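Local coordinates for protein cytochrome c' (Rhodopseudomonas palustris, PDB 1MQV) that is of unknown exact function but carries a high-spin heme c without a sixth iron ligand and is assigned to electron transport, at residues Phe82-Ala87 and Leu110-Ser115; Gly94-Lys97 and Ser101-Ala104. The protein carries 3 engineered substitutions. All coordinates share one frame; numbering follows the deposited sequence.

Both contacts join helix 75-95 to helix 99-120, but at different levels. Interaction 1 pairs Phe82-Ala87 with Leu110-Ser115 near the middle of the protein, where the two helices pack beside the heme and carry four residues of its pocket. About 16 Å away, centre to centre, interaction 2 joins Gly94-Lys97 to Ser101-Ala104 at the turn linking the same helices. The chemistry changes along the way. In interaction 1 the direct contacts are van der Waals, backed by the heme, and a water bridges the polar ends at the outer edge. In interaction 2 a direct backbone-to-serine hydrogen bond sits at the surface next to a small buried apolar patch.

Interaction 1. Residues Phe82-Ala87 and Leu110-Ser115; sequences FAKLAA and LGNCKS. With HEC (heme c), chain C.
Leu85 and Asn112 form the close-packed part of this contact, their side chains running past one another in opposite directions, with Leu85 CD1 4.0 Å from Asn112 CB. The leucine has CG anti to its backbone N (chi1 173°), which turns the branched end toward the heme, where Leu85 CD2 lies 3.9 Å from HEC CBB. Ile44 and Met15 of two other helices also press on Leu85. Phe82 extends the apolar wall without touching the second helix; HEC CBC sits over the centre of its ring, and Phe82 CE1 comes within 3.5 Å of HEC C3C.

The outer side is wetter and looser. Lys84 runs extended across Asn112, so that OD1 of Asn112 meets its methylenes, 3.3 Å from Lys84 CE, rather than its ammonium group. A water joins the two polar ends instead, giving a hydrogen to Asn112 OD1 at 2.8 Å and accepting one from Lys84 NZ at 3.0 Å. The amide's other end, ND2, is held by the carbonyl of Val109, which fixes how the group is turned.

One residue on, Cys113 SG is bonded to HEC CAB at 1.9 Å. With Cys116 as second thioether and His117 as iron ligand, this is the CXXCH heme site of a cytochrome c' four-helix bundle.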
loop_
_atom_site.group_PDB
_atom_site.type_symbol
_atom_site.label_atom_id
_atom_site.label_comp_id
_atom_site.label_asym_id
_atom_site.label_seq_id
_atom_site.Cartn_x
_atom_site.Cartn_y
_atom_site.Cartn_z
ATOM N N PHE A 82 -6.436 3.324 3.984
ATOM C CA PHE A 82 -6.196 2.068 3.296
ATOM C C PHE A 82 -7.323 1.887 2.275
ATOM O O PHE A 82 -7.109 1.350 1.181
ATOM C CB PHE A 82 -6.214 0.867 4.233
ATOM C CG PHE A 82 -4.917 0.626 4.911
ATOM C CD1 PHE A 82 -3.779 0.296 4.178
ATOM C CD2 PHE A 82 -4.849 0.633 6.297
ATOM C CE1 PHE A 82 -2.592 -0.036 4.810
ATOM C CE2 PHE A 82 -3.659 0.301 6.938
ATOM C CZ PHE A 82 -2.537 -0.036 6.197
ATOM N N ALA A 83 -8.530 2.314 2.633
ATOM C CA ALA A 83 -9.652 2.164 1.698
ATOM C C ALA A 83 -9.376 3.050 0.479
ATOM O O ALA A 83 -9.750 2.685 -0.665
ATOM C CB ALA A 83 -10.952 2.572 2.328
ATOM N N LYS A 84 -8.768 4.204 0.726
ATOM C CA LYS A 84 -8.418 5.123 -0.370
ATOM C C LYS A 84 -7.392 4.466 -1.299
ATOM O O LYS A 84 -7.525 4.472 -2.516
ATOM C CB LYS A 84 -7.871 6.450 0.196
ATOM C CG LYS A 84 -7.345 7.434 -0.841
ATOM C CD LYS A 84 -7.114 8.816 -0.242
ATOM C CE LYS A 84 -6.525 9.744 -1.293
ATOM N NZ LYS A 84 -6.064 10.982 -0.680
ATOM N N LEU A 85 -6.382 3.825 -0.728
ATOM C CA LEU A 85 -5.403 3.183 -1.570
ATOM C C LEU A 85 -6.012 2.021 -2.330
ATOM O O LEU A 85 -5.695 1.806 -3.489
ATOM C CB LEU A 85 -4.191 2.724 -0.710
ATOM C CG LEU A 85 -3.142 1.879 -1.454
ATOM C CD1 LEU A 85 -2.480 2.625 -2.692
ATOM C CD2 LEU A 85 -2.085 1.518 -0.371
ATOM N N ALA A 86 -6.927 1.279 -1.693
ATOM C CA ALA A 86 -7.541 0.154 -2.352
ATOM C C ALA A 86 -8.343 0.658 -3.533
ATOM O O ALA A 86 -8.257 0.113 -4.628
ATOM C CB ALA A 86 -8.456 -0.626 -1.357
ATOM N N ALA A 87 -9.092 1.727 -3.321
ATOM C CA ALA A 87 -9.886 2.286 -4.420
ATOM C C ALA A 87 -9.008 2.917 -5.522
ATOM O O ALA A 87 -9.374 2.879 -6.693
ATOM C CB ALA A 87 -10.845 3.306 -3.874
ATOM N N LEU A 110 0.487 5.693 -5.775
ATOM C CA LEU A 110 1.655 5.726 -4.912
ATOM C C LEU A 110 1.714 6.851 -3.898
ATOM O O LEU A 110 2.413 6.737 -2.887
ATOM C CB LEU A 110 2.940 5.709 -5.760
ATOM C CG LEU A 110 3.134 4.569 -6.786
ATOM C CD1 LEU A 110 4.537 4.645 -7.354
ATOM C CD2 LEU A 110 2.915 3.202 -6.102
ATOM N N GLY A 111 1.018 7.959 -4.142
ATOM C CA GLY A 111 1.078 9.041 -3.164
ATOM C C GLY A 111 0.454 8.670 -1.811
ATOM O O GLY A 111 0.772 9.275 -0.777
ATOM N N ASN A 112 -0.415 7.665 -1.826
ATOM C CA ASN A 112 -1.090 7.208 -0.633
ATOM C C ASN A 112 -0.079 6.566 0.311
ATOM O O ASN A 112 -0.286 6.614 1.524
ATOM C CB ASN A 112 -2.168 6.192 -1.022
ATOM C CG ASN A 112 -3.364 6.850 -1.618
ATOM O OD1 ASN A 112 -4.047 7.629 -0.928
ATOM N ND2 ASN A 112 -3.627 6.587 -2.911
ATOM N N CYS A 113 0.996 5.979 -0.224
ATOM C CA CYS A 113 1.980 5.320 0.651
ATOM C C CYS A 113 2.584 6.371 1.599
ATOM O O CYS A 113 2.481 6.253 2.825
ATOM C CB CYS A 113 3.110 4.648 -0.163
ATOM S SG CYS A 113 2.523 3.638 -1.567
ATOM N N LYS A 114 3.192 7.415 1.042
ATOM C CA LYS A 114 3.787 8.477 1.868
ATOM C C LYS A 114 2.784 9.188 2.792
ATOM O O LYS A 114 3.107 9.539 3.949
ATOM C CB LYS A 114 4.469 9.531 0.967
ATOM C CG LYS A 114 5.205 10.622 1.738
ATOM C CD LYS A 114 5.982 11.568 0.807
ATOM C CE LYS A 114 6.528 12.788 1.560
ATOM N NZ LYS A 114 7.296 12.449 2.808
ATOM N N SER A 115 1.578 9.429 2.288
ATOM C CA SER A 115 0.560 10.108 3.076
ATOM C C SER A 115 0.292 9.420 4.389
ATOM O O SER A 115 0.123 10.063 5.403
ATOM C CB SER A 115 -0.746 10.213 2.304
ATOM O OG SER A 115 -0.606 11.225 1.310
HETATM FE FE HEC C . 3.215 1.119 4.416
HETATM C CHA HEC C . 5.093 -0.498 6.695
HETATM C CHB HEC C . 5.150 -0.188 1.916
HETATM C CHC HEC C . 0.935 2.080 2.106
HETATM C CHD HEC C . 0.937 2.106 6.933
HETATM N NA HEC C . 4.851 -0.121 4.326
HETATM C C1A HEC C . 5.459 -0.676 5.411
HETATM C C2A HEC C . 6.549 -1.464 4.970
HETATM C C3A HEC C . 6.624 -1.379 3.575
HETATM C C4A HEC C . 5.519 -0.521 3.209
HETATM C CMA HEC C . 7.556 -1.940 2.547
HETATM C CAA HEC C . 7.530 -2.196 5.877
HETATM C CBA HEC C . 7.012 -3.590 6.154
HETATM C CGA HEC C . 8.053 -4.438 6.896
HETATM O O1A HEC C . 8.706 -5.250 6.233
HETATM O O2A HEC C . 8.200 -4.275 8.123
HETATM N NB HEC C . 3.093 0.998 2.480
HETATM C C1B HEC C . 4.027 0.546 1.562
HETATM C C2B HEC C . 3.670 0.855 0.160
HETATM C C3B HEC C . 2.495 1.497 0.214
HETATM C C4B HEC C . 2.115 1.555 1.655
HETATM C CMB HEC C . 4.571 0.508 -1.065
HETATM C CAB HEC C . 1.708 2.054 -0.886
HETATM C CBB HEC C . 1.384 1.338 -2.048
HETATM N NC HEC C . 1.332 1.842 4.508
HETATM C C1C HEC C . 0.524 2.219 3.436
HETATM C C2C HEC C . -0.671 2.835 3.868
HETATM C C3C HEC C . -0.705 2.890 5.237
HETATM C C4C HEC C . 0.594 2.251 5.611
HETATM C CMC HEC C . -1.705 3.546 2.930
HETATM C CAC HEC C . -1.630 3.472 6.199
HETATM C CBC HEC C . -3.026 3.672 5.781
HETATM N ND HEC C . 3.008 0.895 6.425
HETATM C C1D HEC C . 2.132 1.434 7.333
HETATM C C2D HEC C . 2.540 1.154 8.726
HETATM C C3D HEC C . 3.706 0.434 8.618
HETATM C C4D HEC C . 3.994 0.246 7.197
HETATM C CMD HEC C . 1.600 1.422 9.938
HETATM C CAD HEC C . 4.496 -0.180 9.869
HETATM C CBD HEC C . 3.943 -1.632 9.996
HETATM C CGD HEC C . 4.454 -2.271 11.284
HETATM O O1D HEC C . 5.658 -2.103 11.520
HETATM O O2D HEC C . 3.666 -2.897 12.021
HETATM O O HOH W 1 -3.454 9.957 0.510
#

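Interaction 2. Residues Gly94-Lys97 and Ser101-Ala104; sequences GTIK and SLKA
The backbone leaves helix 75-95 at Ile96, whose psi of 102° is no longer helical, and turns back so sharply that Ile96 and Ser101 come within 5.0 Å, CA to CA. This is the tight connection of an alpha-alpha hairpin, at one end of the four-helix bundle: three residues separate the two segments, and helix 99-120 is already under way when it meets the end of its predecessor.

Ser101 does the polar work. With chi1 at 44°, its OG is tucked back over its own backbone, and there it accepts the backbone N-H of Lys97. The hydroxyl is also hydrogen-bonded to OD1 of Asp98, so one small side chain ties together the chain leaving the first helix and the residue just ahead of the second helix. The serine's CB meanwhile packs against the last helical residue of the first segment, 3.3 Å from Thr95 O. The aliphatic base of Lys97 lies beside the same hydroxyl, CG of Lys97 being 3.7 Å from Ser101 OG.

The inner side of the turn is apolar. Ile96 sets its CG2 methyl against the backbone and CB of Leu102, 3.6 Å from Leu102 CA and 3.8 Å from Leu102 CB, while its CG1 branch passes the carbonyl oxygen of Ser101. Both of these buried side chains also touch Trp32, an engineered residue in a loop, and Leu102 reaches Met25 and Leu26 of helix 4-27 as well. The patch thus joins the hairpin end to the rest of the bundle, with the Ile96 side chain about 12 Å from the heme. On the polar side, Lys97 N lies 2.9 Å from Ser101 OG, with an N-H...O angle of 152°.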
loop_
_atom_site.group_PDB
_atom_site.type_symbol
_atom_site.label_atom_id
_atom_site.label_comp_id
_atom_site.label_asym_id
_atom_site.label_seq_id
_atom_site.Cartn_x
_atom_site.Cartn_y
_atom_site.Cartn_z
ATOM N N GLY A 94 -8.179 0.028 -14.249
ATOM C CA GLY A 94 -8.977 0.442 -15.382
ATOM C C GLY A 94 -8.340 1.587 -16.159
ATOM O O GLY A 94 -8.483 1.664 -17.382
ATOM N N THR A 95 -7.610 2.470 -15.476
ATOM C CA THR A 95 -7.014 3.623 -16.163
ATOM C C THR A 95 -5.607 3.424 -16.710
ATOM O O THR A 95 -5.195 4.150 -17.615
ATOM C CB THR A 95 -7.005 4.857 -15.255
ATOM O OG1 THR A 95 -6.123 4.640 -14.142
ATOM C CG2 THR A 95 -8.414 5.129 -14.735
ATOM N N ILE A 96 -4.846 2.475 -16.160
ATOM C CA ILE A 96 -3.487 2.255 -16.677
ATOM C C ILE A 96 -3.463 1.103 -17.696
ATOM O O ILE A 96 -3.453 -0.078 -17.355
ATOM C CB ILE A 96 -2.493 2.023 -15.504
ATOM C CG1 ILE A 96 -2.430 3.321 -14.687
ATOM C CG2 ILE A 96 -1.066 1.661 -16.053
ATOM C CD1 ILE A 96 -1.558 3.251 -13.416
ATOM N N LYS A 97 -3.415 1.473 -18.972
ATOM C CA LYS A 97 -3.502 0.500 -20.054
ATOM C C LYS A 97 -2.285 0.466 -20.992
ATOM O O LYS A 97 -2.196 -0.392 -21.885
ATOM C CB LYS A 97 -4.753 0.812 -20.880
ATOM C CG LYS A 97 -4.583 2.098 -21.692
ATOM C CD LYS A 97 -5.811 2.463 -22.487
ATOM C CE LYS A 97 -6.818 3.177 -21.617
ATOM N NZ LYS A 97 -8.042 3.538 -22.378
ATOM N N SER A 101 -0.176 5.965 -19.941
ATOM C CA SER A 101 -1.146 6.099 -18.837
ATOM C C SER A 101 -0.502 5.681 -17.500
ATOM O O SER A 101 -0.894 6.177 -16.451
ATOM C CB SER A 101 -2.463 5.319 -19.113
ATOM O OG SER A 101 -2.227 4.029 -19.627
ATOM N N LEU A 102 0.441 4.751 -17.536
ATOM C CA LEU A 102 1.192 4.444 -16.296
ATOM C C LEU A 102 1.901 5.749 -15.832
ATOM O O LEU A 102 1.813 6.117 -14.667
ATOM C CB LEU A 102 2.250 3.386 -16.562
ATOM C CG LEU A 102 3.240 3.222 -15.407
ATOM C CD1 LEU A 102 2.514 2.594 -14.224
ATOM C CD2 LEU A 102 4.445 2.340 -15.823
ATOM N N LYS A 103 2.605 6.454 -16.726
ATOM C CA LYS A 103 3.267 7.699 -16.328
ATOM C C LYS A 103 2.278 8.809 -15.883
ATOM O O LYS A 103 2.551 9.582 -14.973
ATOM C CB LYS A 103 4.172 8.239 -17.461
ATOM C CG LYS A 103 5.432 7.336 -17.743
ATOM C CD LYS A 103 6.085 7.729 -19.026
ATOM C CE LYS A 103 7.259 6.827 -19.300
ATOM N NZ LYS A 103 7.719 7.101 -20.687
ATOM N N ALA A 104 1.117 8.868 -16.494
ATOM C CA ALA A 104 0.194 9.925 -16.109
ATOM C C ALA A 104 -0.594 9.612 -14.841
ATOM O O ALA A 104 -0.866 10.509 -14.047
ATOM C CB ALA A 104 -0.790 10.199 -17.251
#